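Local coordinates for GTPase activator-like protein (PDB 5HIU) that forms the N-terminal, all-helical part of a fungal TSC2, a protein that as a whole probably acts as a GTPase activator, at residues 144-147 / 148-151; 152-155 / 156-160; 271-274 / 275-279. All coordinates share one frame; numbering follows the deposited sequence.

Contact 1 (144-147 / 148-151); sequences TLWL and NQAY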
ATOM      1  N   THR A 144      -1.801 -10.625  10.414  1.00 63.57           N
ATOM      2  CA  THR A 144      -1.647  -9.299  10.965  1.00 62.91           C
ATOM      3  C   THR A 144      -0.633  -9.312  12.085  1.00 61.16           C
ATOM      4  O   THR A 144       0.163  -8.398  12.225  1.00 68.47           O
ATOM      5  CB  THR A 144      -2.993  -8.776  11.468  1.00 66.02           C
ATOM      6  OG1 THR A 144      -3.889  -8.673  10.349  1.00 61.32           O
ATOM      7  CG2 THR A 144      -2.830  -7.412  12.166  1.00 64.29           C
ATOM      8  N   LEU A 145      -0.662 -10.356  12.888  1.00 66.50           N
ATOM      9  CA  LEU A 145       0.286 -10.480  13.982  1.00 68.50           C
ATOM     10  C   LEU A 145       1.702 -10.556  13.406  1.00 65.50           C
ATOM     11  O   LEU A 145       2.580  -9.758  13.721  1.00 68.22           O
ATOM     12  CB  LEU A 145      -0.054 -11.725  14.781  1.00 70.46           C
ATOM     13  CG  LEU A 145       0.785 -12.068  16.007  1.00 77.44           C
ATOM     14  CD1 LEU A 145       1.208 -10.823  16.777  1.00 77.85           C
ATOM     15  CD2 LEU A 145      -0.020 -13.036  16.875  1.00 77.03           C
ATOM     16  N   TRP A 146       1.886 -11.501  12.507  1.00 59.22           N
ATOM     17  CA  TRP A 146       3.163 -11.713  11.862  1.00 58.08           C
ATOM     18  C   TRP A 146       3.720 -10.487  11.122  1.00 57.54           C
ATOM     19  O   TRP A 146       4.932 -10.337  11.013  1.00 53.30           O
ATOM     20  CB  TRP A 146       3.008 -12.883  10.890  1.00 54.52           C
ATOM     21  CG  TRP A 146       3.036 -14.204  11.551  1.00 52.44           C
ATOM     22  CD1 TRP A 146       3.025 -14.467  12.890  1.00 52.84           C
ATOM     23  CD2 TRP A 146       3.090 -15.459  10.897  1.00 48.09           C
ATOM     24  NE1 TRP A 146       3.073 -15.818  13.099  1.00 49.88           N
ATOM     25  CE2 TRP A 146       3.119 -16.446  11.889  1.00 46.58           C
ATOM     26  CE3 TRP A 146       3.126 -15.843   9.562  1.00 46.11           C
ATOM     27  CZ2 TRP A 146       3.166 -17.785  11.593  1.00 52.01           C
ATOM     28  CZ3 TRP A 146       3.169 -17.174   9.267  1.00 49.19           C
ATOM     29  CH2 TRP A 146       3.201 -18.136  10.280  1.00 52.09           C
ATOM     30  N   LEU A 147       2.844  -9.638  10.595  1.00 59.35           N
ATOM     31  CA  LEU A 147       3.282  -8.427   9.925  1.00 59.10           C
ATOM     32  C   LEU A 147       4.016  -7.546  10.901  1.00 56.09           C
ATOM     33  O   LEU A 147       5.076  -7.004  10.591  1.00 46.99           O
ATOM     34  CB  LEU A 147       2.097  -7.622   9.391  1.00 63.19           C
ATOM     35  CG  LEU A 147       1.779  -7.719   7.914  1.00 59.62           C
ATOM     36  CD1 LEU A 147       0.562  -6.843   7.650  1.00 63.80           C
ATOM     37  CD2 LEU A 147       2.952  -7.272   7.072  1.00 56.89           C
ATOM     38  N   ASN A 148       3.407  -7.372  12.073  1.00 60.32           N
ATOM     39  CA  ASN A 148       3.992  -6.554  13.111  1.00 60.15           C
ATOM     40  C   ASN A 148       5.361  -7.144  13.436  1.00 61.34           C
ATOM     41  O   ASN A 148       6.374  -6.470  13.311  1.00 60.96           O
ATOM     42  CB  ASN A 148       3.075  -6.535  14.326  1.00 65.53           C
ATOM     43  CG  ASN A 148       3.499  -5.529  15.391  1.00 68.87           C
ATOM     44  OD1 ASN A 148       3.928  -4.417  15.105  1.00 70.23           O
ATOM     45  ND2 ASN A 148       3.344  -5.916  16.631  1.00 79.39           N
ATOM     46  N   GLN A 149       5.388  -8.423  13.792  1.00 63.13           N
ATOM     47  CA  GLN A 149       6.636  -9.096  14.085  1.00 61.52           C
ATOM     48  C   GLN A 149       7.605  -8.866  12.954  1.00 59.11           C
ATOM     49  O   GLN A 149       8.728  -8.397  13.187  1.00 62.70           O
ATOM     50  CB  GLN A 149       6.435 -10.599  14.231  1.00 66.46           C
ATOM     51  CG  GLN A 149       5.930 -11.066  15.588  1.00 76.68           C
ATOM     52  CD  GLN A 149       5.939 -12.590  15.716  1.00 84.88           C
ATOM     53  OE1 GLN A 149       6.704 -13.304  15.026  1.00 79.86           O
ATOM     54  NE2 GLN A 149       5.083 -13.102  16.599  1.00 87.07           N
ATOM     55  N   ALA A 150       7.179  -9.177  11.728  1.00 48.95           N
ATOM     56  CA  ALA A 150       8.132  -9.266  10.619  1.00 49.90           C
ATOM     57  C   ALA A 150       8.717  -7.907  10.309  1.00 54.84           C
ATOM     58  O   ALA A 150       9.930  -7.748  10.147  1.00 63.83           O
ATOM     59  CB  ALA A 150       7.501  -9.860   9.379  1.00 45.93           C
ATOM     60  N   TYR A 151       7.854  -6.913  10.254  1.00 60.11           N
ATOM     61  CA  TYR A 151       8.329  -5.574  10.041  1.00 64.69           C
ATOM     62  C   TYR A 151       9.302  -5.145  11.158  1.00 64.92           C
ATOM     63  O   TYR A 151      10.434  -4.759  10.865  1.00 64.02           O
ATOM     64  CB  TYR A 151       7.179  -4.587   9.920  1.00 61.47           C
ATOM     65  CG  TYR A 151       7.739  -3.214   9.811  1.00 62.22           C
ATOM     66  CD1 TYR A 151       8.452  -2.847   8.683  1.00 59.45           C
ATOM     67  CD2 TYR A 151       7.629  -2.310  10.856  1.00 66.21           C
ATOM     68  CE1 TYR A 151       8.995  -1.595   8.564  1.00 66.09           C
ATOM     69  CE2 TYR A 151       8.175  -1.045  10.752  1.00 71.80           C
ATOM     70  CZ  TYR A 151       8.853  -0.694   9.601  1.00 71.06           C
ATOM     71  OH  TYR A 151       9.420   0.548   9.494  1.00 75.00           O
TER
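Ala150 N donates to Trp146 O at 2.6 Å, the shortest polar bond between residues 144-147 and 148-151. The length is short for a peptide pair, but at this resolution it should not be read as strain. The next rung is Tyr151 N to Leu147 O at 2.8 Å, and it is straighter, with an N-H...O angle of 167°. Gln149 N to Leu145 O is 3.1 Å. The first rung, Asn148 N to Thr144 O at 3.4 Å, is weak.

The side chains divide over the faces of the helix. Gln149 runs with CG beside its own backbone N (chi1 -82°) and is extended beyond, which carries its amide back along the helix to Leu145 and Trp146. Its OE1 lies obliquely to the indole, 4.4 Å from Trp146 CD1. Its NE2 passes 4.5 Å from Leu145 CG. Both are loose approaches, not bonds. Ala150 CB sits 3.1 Å from Trp146 O, close beside the carbonyl that its own N-H engages.

Trp146 meets Phe115 of helix 115-126 edge-to-face and also packs on Leu187 of helix 179-198. Leu147 lies against Leu210 and Met213 of helix 204-219. Tyr151, with CG opposite its backbone N (chi1 176°), sends its ring off toward Ile217 and its OH into a weak bond with Leu220 O.

The contact therefore has no polar side-chain bond of its own. The peptide groups satisfy one another along the helix, while Trp146, Leu147 and Tyr151 turn their apolar surface into the neighbouring helices and so join helix 139-163 to them.

Contact 2 (152-155 / 156-160); sequences RAAR and DARKL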
ATOM      1  N   ARG A 152       8.868  -5.241  12.416  1.00 65.86           N
ATOM      2  CA  ARG A 152       9.728  -4.916  13.577  1.00 73.19           C
ATOM      3  C   ARG A 152      11.139  -5.484  13.416  1.00 71.62           C
ATOM      4  O   ARG A 152      12.125  -4.772  13.610  1.00 73.53           O
ATOM      5  CB  ARG A 152       9.111  -5.432  14.880  1.00 77.59           C
ATOM      6  CG  ARG A 152       9.712  -4.819  16.140  1.00 89.91           C
ATOM      7  CD  ARG A 152       8.737  -4.833  17.313  1.00 97.23           C
ATOM      8  NE  ARG A 152       7.509  -4.085  17.005  1.00102.91           N
ATOM      9  CZ  ARG A 152       7.143  -2.914  17.535  1.00107.77           C
ATOM     10  NH1 ARG A 152       7.887  -2.303  18.453  1.00110.67           N
ATOM     11  NH2 ARG A 152       5.996  -2.349  17.151  1.00108.87           N
ATOM     12  N   ALA A 153      11.225  -6.754  13.023  1.00 66.18           N
ATOM     13  CA  ALA A 153      12.514  -7.421  12.866  1.00 64.44           C
ATOM     14  C   ALA A 153      13.297  -6.943  11.650  1.00 64.87           C
ATOM     15  O   ALA A 153      14.520  -7.054  11.612  1.00 69.75           O
ATOM     16  CB  ALA A 153      12.334  -8.929  12.807  1.00 60.12           C
ATOM     17  N   ALA A 154      12.620  -6.423  10.639  1.00 65.02           N
ATOM     18  CA  ALA A 154      13.359  -5.897   9.496  1.00 67.07           C
ATOM     19  C   ALA A 154      13.920  -4.545   9.840  1.00 68.61           C
ATOM     20  O   ALA A 154      15.050  -4.245   9.490  1.00 74.31           O
ATOM     21  CB  ALA A 154      12.482  -5.810   8.262  1.00 65.00           C
ATOM     22  N   ARG A 155      13.140  -3.742  10.550  1.00 70.14           N
ATOM     23  CA  ARG A 155      13.544  -2.379  10.835  1.00 80.31           C
ATOM     24  C   ARG A 155      14.777  -2.391  11.710  1.00 84.79           C
ATOM     25  O   ARG A 155      15.698  -1.583  11.528  1.00 89.33           O
ATOM     26  CB  ARG A 155      12.420  -1.581  11.503  1.00 81.82           C
ATOM     27  CG  ARG A 155      12.481  -1.488  13.016  1.00 85.10           C
ATOM     28  CD  ARG A 155      11.411  -0.537  13.489  1.00 89.14           C
ATOM     29  NE  ARG A 155      11.170  -0.625  14.923  1.00 97.60           N
ATOM     30  CZ  ARG A 155      10.109  -0.103  15.537  1.00103.79           C
ATOM     31  NH1 ARG A 155       9.164   0.541  14.848  1.00103.26           N
ATOM     32  NH2 ARG A 155       9.988  -0.232  16.852  1.00112.68           N
ATOM     33  N   ASP A 156      14.780  -3.311  12.663  1.00 81.04           N
ATOM     34  CA  ASP A 156      15.889  -3.424  13.581  1.00 84.82           C
ATOM     35  C   ASP A 156      17.147  -3.814  12.802  1.00 85.92           C
ATOM     36  O   ASP A 156      18.149  -3.095  12.863  1.00 97.65           O
ATOM     37  CB  ASP A 156      15.553  -4.410  14.705  1.00 84.71           C
ATOM     38  CG  ASP A 156      14.407  -3.915  15.610  1.00 83.16           C
ATOM     39  OD1 ASP A 156      13.896  -2.788  15.412  1.00 82.90           O
ATOM     40  OD2 ASP A 156      14.009  -4.662  16.525  1.00 81.12           O
ATOM     41  N   ALA A 157      17.087  -4.898  12.030  1.00 79.36           N
ATOM     42  CA  ALA A 157      18.217  -5.314  11.180  1.00 80.09           C
ATOM     43  C   ALA A 157      18.792  -4.150  10.393  1.00 86.88           C
ATOM     44  O   ALA A 157      20.010  -3.970  10.329  1.00100.54           O
ATOM     45  CB  ALA A 157      17.790  -6.405  10.216  1.00 77.68           C
ATOM     46  N   ARG A 158      17.896  -3.361   9.808  1.00 86.63           N
ATOM     47  CA  ARG A 158      18.257  -2.195   9.013  1.00 86.45           C
ATOM     48  C   ARG A 158      18.850  -1.049   9.851  1.00 96.30           C
ATOM     49  O   ARG A 158      19.646  -0.264   9.340  1.00 93.47           O
ATOM     50  CB  ARG A 158      17.023  -1.679   8.281  1.00 84.36           C
ATOM     51  CG  ARG A 158      16.398  -2.630   7.270  1.00 80.03           C
ATOM     52  CD  ARG A 158      14.905  -2.333   7.081  1.00 74.35           C
ATOM     53  NE  ARG A 158      14.291  -3.238   6.109  1.00 72.15           N
ATOM     54  CZ  ARG A 158      13.027  -3.183   5.677  1.00 70.40           C
ATOM     55  NH1 ARG A 158      12.184  -2.254   6.110  1.00 67.80           N
ATOM     56  NH2 ARG A 158      12.601  -4.076   4.793  1.00 71.54           N
ATOM     57  N   LYS A 159      18.430  -0.930  11.112  1.00104.81           N
ATOM     58  CA  LYS A 159      19.004   0.060  12.037  1.00116.43           C
ATOM     59  C   LYS A 159      20.433  -0.312  12.359  1.00118.91           C
ATOM     60  O   LYS A 159      21.341   0.516  12.292  1.00129.48           O
ATOM     61  CB  LYS A 159      18.212   0.143  13.350  1.00124.60           C
ATOM     62  CG  LYS A 159      16.951   0.982  13.253  1.00135.58           C
ATOM     63  CD  LYS A 159      16.097   0.915  14.512  1.00145.30           C
ATOM     64  CE  LYS A 159      14.803   1.700  14.320  1.00150.72           C
ATOM     65  NZ  LYS A 159      13.923   1.691  15.523  1.00155.46           N
ATOM     66  N   LEU A 160      20.615  -1.576  12.702  1.00113.60           N
ATOM     67  CA  LEU A 160      21.912  -2.084  13.095  1.00118.44           C
ATOM     68  C   LEU A 160      22.801  -2.255  11.880  1.00115.77           C
ATOM     69  O   LEU A 160      24.010  -2.390  12.026  1.00128.92           O
ATOM     70  CB  LEU A 160      21.763  -3.415  13.836  1.00119.30           C
ATOM     71  CG  LEU A 160      20.814  -3.341  15.039  1.00120.64           C
ATOM     72  CD1 LEU A 160      20.479  -4.728  15.577  1.00115.59           C
ATOM     73  CD2 LEU A 160      21.388  -2.422  16.115  1.00127.44           C
TER
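Arg155 CB starts beside the next peptide, 3.1 Å from Asp156 N, and from there the side chain stays close to Asp156. Its first torsion (chi1 97°) is off a regular staggered position and brings CG to 3.1 Å from Asp156 OD1. Beyond CG the chain is extended as far as NE. CD lies 3.9 Å from both Asp156 OD1 and Lys159 NZ. NE then makes a long salt bridge of 3.5 Å to Asp156 OD1, which lies at the edge of the guanidinium, near its plane. The two planar groups are turned 40° against each other, so they do not pair flat through two parallel bonds. At the tip, CZ lies above one face of the Arg152 guanidinium, offset toward its rim.

Lys159 accompanies this chain on the next turn. It is extended and points the same way, with CG near Arg155 O. Its NZ ends 3.6 Å from Arg155 NE. These are like charges, and the carboxylate of Asp156 may ease their closeness.

Arg158 lies on an adjoining face of the helix. Its methylene chain runs past Ala154 O, and its guanidinium lies with one face over Ala154 CB, which is 3.7 Å above the plane and over its centre. Beneath it Arg158 N bonds Ala154 O at 3.0 Å.

Arg155, Asp156 and Lys159 thus form a charged cluster at the surface, while Ala154 and Arg158 turn to helix 179-198. The fold is an alpha-solenoid, and this exposed stretch of helix 139-163 is still tied to later helices by the salt bridges of Arg158, from NE to Asp181 of helix 179-198 and from NH1 to Asp226 of helix 224-240.

Contact 3 (271-274 / 275-279); sequences HTIS and IICRS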
ATOM      1  N   HIS A 271      -2.485   3.532  -9.789  1.00 55.64           N
ATOM      2  CA  HIS A 271      -3.289   2.363 -10.161  1.00 54.15           C
ATOM      3  C   HIS A 271      -4.229   2.000  -9.021  1.00 51.47           C
ATOM      4  O   HIS A 271      -5.442   1.832  -9.181  1.00 52.18           O
ATOM      5  CB  HIS A 271      -2.381   1.199 -10.511  1.00 53.72           C
ATOM      6  CG  HIS A 271      -3.089   0.100 -11.219  1.00 62.58           C
ATOM      7  ND1 HIS A 271      -3.738  -0.919 -10.549  1.00 65.57           N
ATOM      8  CD2 HIS A 271      -3.272  -0.136 -12.538  1.00 66.20           C
ATOM      9  CE1 HIS A 271      -4.283  -1.739 -11.425  1.00 64.66           C
ATOM     10  NE2 HIS A 271      -4.012  -1.289 -12.638  1.00 71.78           N
ATOM     11  N   THR A 272      -3.665   1.932  -7.834  1.00 50.51           N
ATOM     12  CA  THR A 272      -4.458   1.598  -6.674  1.00 51.43           C
ATOM     13  C   THR A 272      -5.466   2.696  -6.369  1.00 48.82           C
ATOM     14  O   THR A 272      -6.613   2.401  -6.034  1.00 53.30           O
ATOM     15  CB  THR A 272      -3.554   1.268  -5.473  1.00 50.30           C
ATOM     16  OG1 THR A 272      -2.638   0.230  -5.855  1.00 57.79           O
ATOM     17  CG2 THR A 272      -4.360   0.785  -4.319  1.00 51.01           C
ATOM     18  N   ILE A 273      -5.067   3.956  -6.504  1.00 46.63           N
ATOM     19  CA  ILE A 273      -5.999   5.041  -6.225  1.00 45.80           C
ATOM     20  C   ILE A 273      -7.105   5.018  -7.279  1.00 46.22           C
ATOM     21  O   ILE A 273      -8.250   5.370  -6.962  1.00 42.67           O
ATOM     22  CB  ILE A 273      -5.298   6.419  -6.161  1.00 49.97           C
ATOM     23  CG1 ILE A 273      -4.461   6.532  -4.893  1.00 49.87           C
ATOM     24  CG2 ILE A 273      -6.296   7.572  -6.146  1.00 53.22           C
ATOM     25  CD1 ILE A 273      -3.423   7.631  -4.977  1.00 50.80           C
ATOM     26  N   SER A 274      -6.787   4.610  -8.519  1.00 46.91           N
ATOM     27  CA  SER A 274      -7.797   4.651  -9.568  1.00 56.15           C
ATOM     28  C   SER A 274      -8.891   3.670  -9.229  1.00 60.64           C
ATOM     29  O   SER A 274     -10.085   4.006  -9.285  1.00 63.96           O
ATOM     30  CB  SER A 274      -7.228   4.376 -10.962  1.00 61.41           C
ATOM     31  OG  SER A 274      -6.363   3.259 -10.949  1.00 75.24           O
ATOM     32  N   ILE A 275      -8.485   2.464  -8.839  1.00 61.10           N
ATOM     33  CA  ILE A 275      -9.445   1.441  -8.457  1.00 56.97           C
ATOM     34  C   ILE A 275     -10.378   2.032  -7.412  1.00 59.24           C
ATOM     35  O   ILE A 275     -11.594   2.030  -7.589  1.00 74.86           O
ATOM     36  CB  ILE A 275      -8.744   0.183  -7.923  1.00 52.41           C
ATOM     37  CG1 ILE A 275      -8.067  -0.554  -9.082  1.00 51.04           C
ATOM     38  CG2 ILE A 275      -9.740  -0.723  -7.227  1.00 52.98           C
ATOM     39  CD1 ILE A 275      -6.887  -1.423  -8.689  1.00 49.35           C
ATOM     40  N   ILE A 276      -9.812   2.577  -6.344  1.00 54.68           N
ATOM     41  CA  ILE A 276     -10.629   3.137  -5.268  1.00 56.50           C
ATOM     42  C   ILE A 276     -11.595   4.220  -5.790  1.00 63.39           C
ATOM     43  O   ILE A 276     -12.763   4.306  -5.360  1.00 66.17           O
ATOM     44  CB  ILE A 276      -9.755   3.735  -4.148  1.00 51.03           C
ATOM     45  CG1 ILE A 276      -8.889   2.652  -3.519  1.00 50.21           C
ATOM     46  CG2 ILE A 276     -10.626   4.387  -3.076  1.00 52.31           C
ATOM     47  CD1 ILE A 276      -7.774   3.177  -2.649  1.00 49.76           C
ATOM     48  N   CYS A 277     -11.094   5.048  -6.701  1.00 61.81           N
ATOM     49  CA  CYS A 277     -11.876   6.158  -7.243  1.00 67.11           C
ATOM     50  C   CYS A 277     -13.077   5.686  -8.055  1.00 72.14           C
ATOM     51  O   CYS A 277     -14.157   6.278  -7.977  1.00 66.14           O
ATOM     52  CB  CYS A 277     -10.993   7.062  -8.092  1.00 62.49           C
ATOM     53  SG  CYS A 277     -10.118   8.258  -7.069  1.00 62.17           S
ATOM     54  N   ARG A 278     -12.880   4.612  -8.817  1.00 69.76           N
ATOM     55  CA  ARG A 278     -13.937   4.050  -9.631  1.00 74.32           C
ATOM     56  C   ARG A 278     -14.887   3.135  -8.846  1.00 78.58           C
ATOM     57  O   ARG A 278     -15.642   2.374  -9.440  1.00 86.57           O
ATOM     58  CB  ARG A 278     -13.320   3.293 -10.803  1.00 74.85           C
ATOM     59  CG  ARG A 278     -12.649   4.198 -11.817  1.00 78.56           C
ATOM     60  CD  ARG A 278     -11.927   3.378 -12.868  1.00 81.40           C
ATOM     61  NE  ARG A 278     -10.723   2.790 -12.293  1.00 86.39           N
ATOM     62  CZ  ARG A 278     -10.156   1.654 -12.688  1.00 91.20           C
ATOM     63  NH1 ARG A 278     -10.673   0.943 -13.680  1.00 98.08           N
ATOM     64  NH2 ARG A 278      -9.057   1.222 -12.074  1.00 93.89           N
ATOM     65  N   SER A 279     -14.867   3.226  -7.518  1.00 81.16           N
ATOM     66  CA  SER A 279     -15.597   2.305  -6.654  1.00 79.42           C
ATOM     67  C   SER A 279     -16.572   3.132  -5.846  1.00 78.92           C
ATOM     68  O   SER A 279     -16.570   4.357  -5.949  1.00 78.50           O
ATOM     69  CB  SER A 279     -14.630   1.590  -5.706  1.00 74.17           C
ATOM     70  OG  SER A 279     -14.521   2.297  -4.474  1.00 73.48           O
TER
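The backbone is alpha-helical through Cys277, with Ile276 N bonding Thr272 O at 173°, and Arg278 is the first residue to leave helical angles. Ser274 O holds this end of the helix. It takes Arg278 N at 2.9 Å, nearly along the C=O axis, and a weak second bond from Arg278 NE at 3.3 Å. The bend at chi3 (-73°) folds the arginine back over its own helix, and the guanidinium offers its edge to that oxygen. NH2 stops 3.6 Å from Ser274 OG, whose bonds go to backbone oxygens of the preceding turn, Trp270 O and His271 O. This is a helix C-terminus that leads by a tight turn into the next helix of an alpha-solenoid: Ser279 OG bonds Ile276 O at 2.8 Å and also caps the backbone N of His281, at the start of helix 281-294. Ser279 N reaches Ile276 O from the same face. Ile275 CD1 lies obliquely by the His271 ring, 3.7 Å from ND1. Cys277 SG touches Ile273 CG2 at 4.0 Å. Ile273 and Ile276 pack on Leu255 of helix 245-261, while Thr272 and Ile275 face helix 224-240.

How the contacts relate
Contacts 1 and 2 are successive pieces of one helix, 139-163, with centres 13 Å apart. They meet where Tyr151 CE1 packs 4.1 Å from Arg158 NH1. Contact 1 is partly buried among neighbouring helices, and contact 2 continues the helix to the surface. Contact 3 lies further along the chain, at the end of helix 266-277. Its centre is about 27 Å from that of contact 1 and about 33 Å from that of contact 2, and it touches neither. All three belong to the same helical array. None is tied to an active site or ligand; the GTPase-activating function probably rests with another part of the full-length protein.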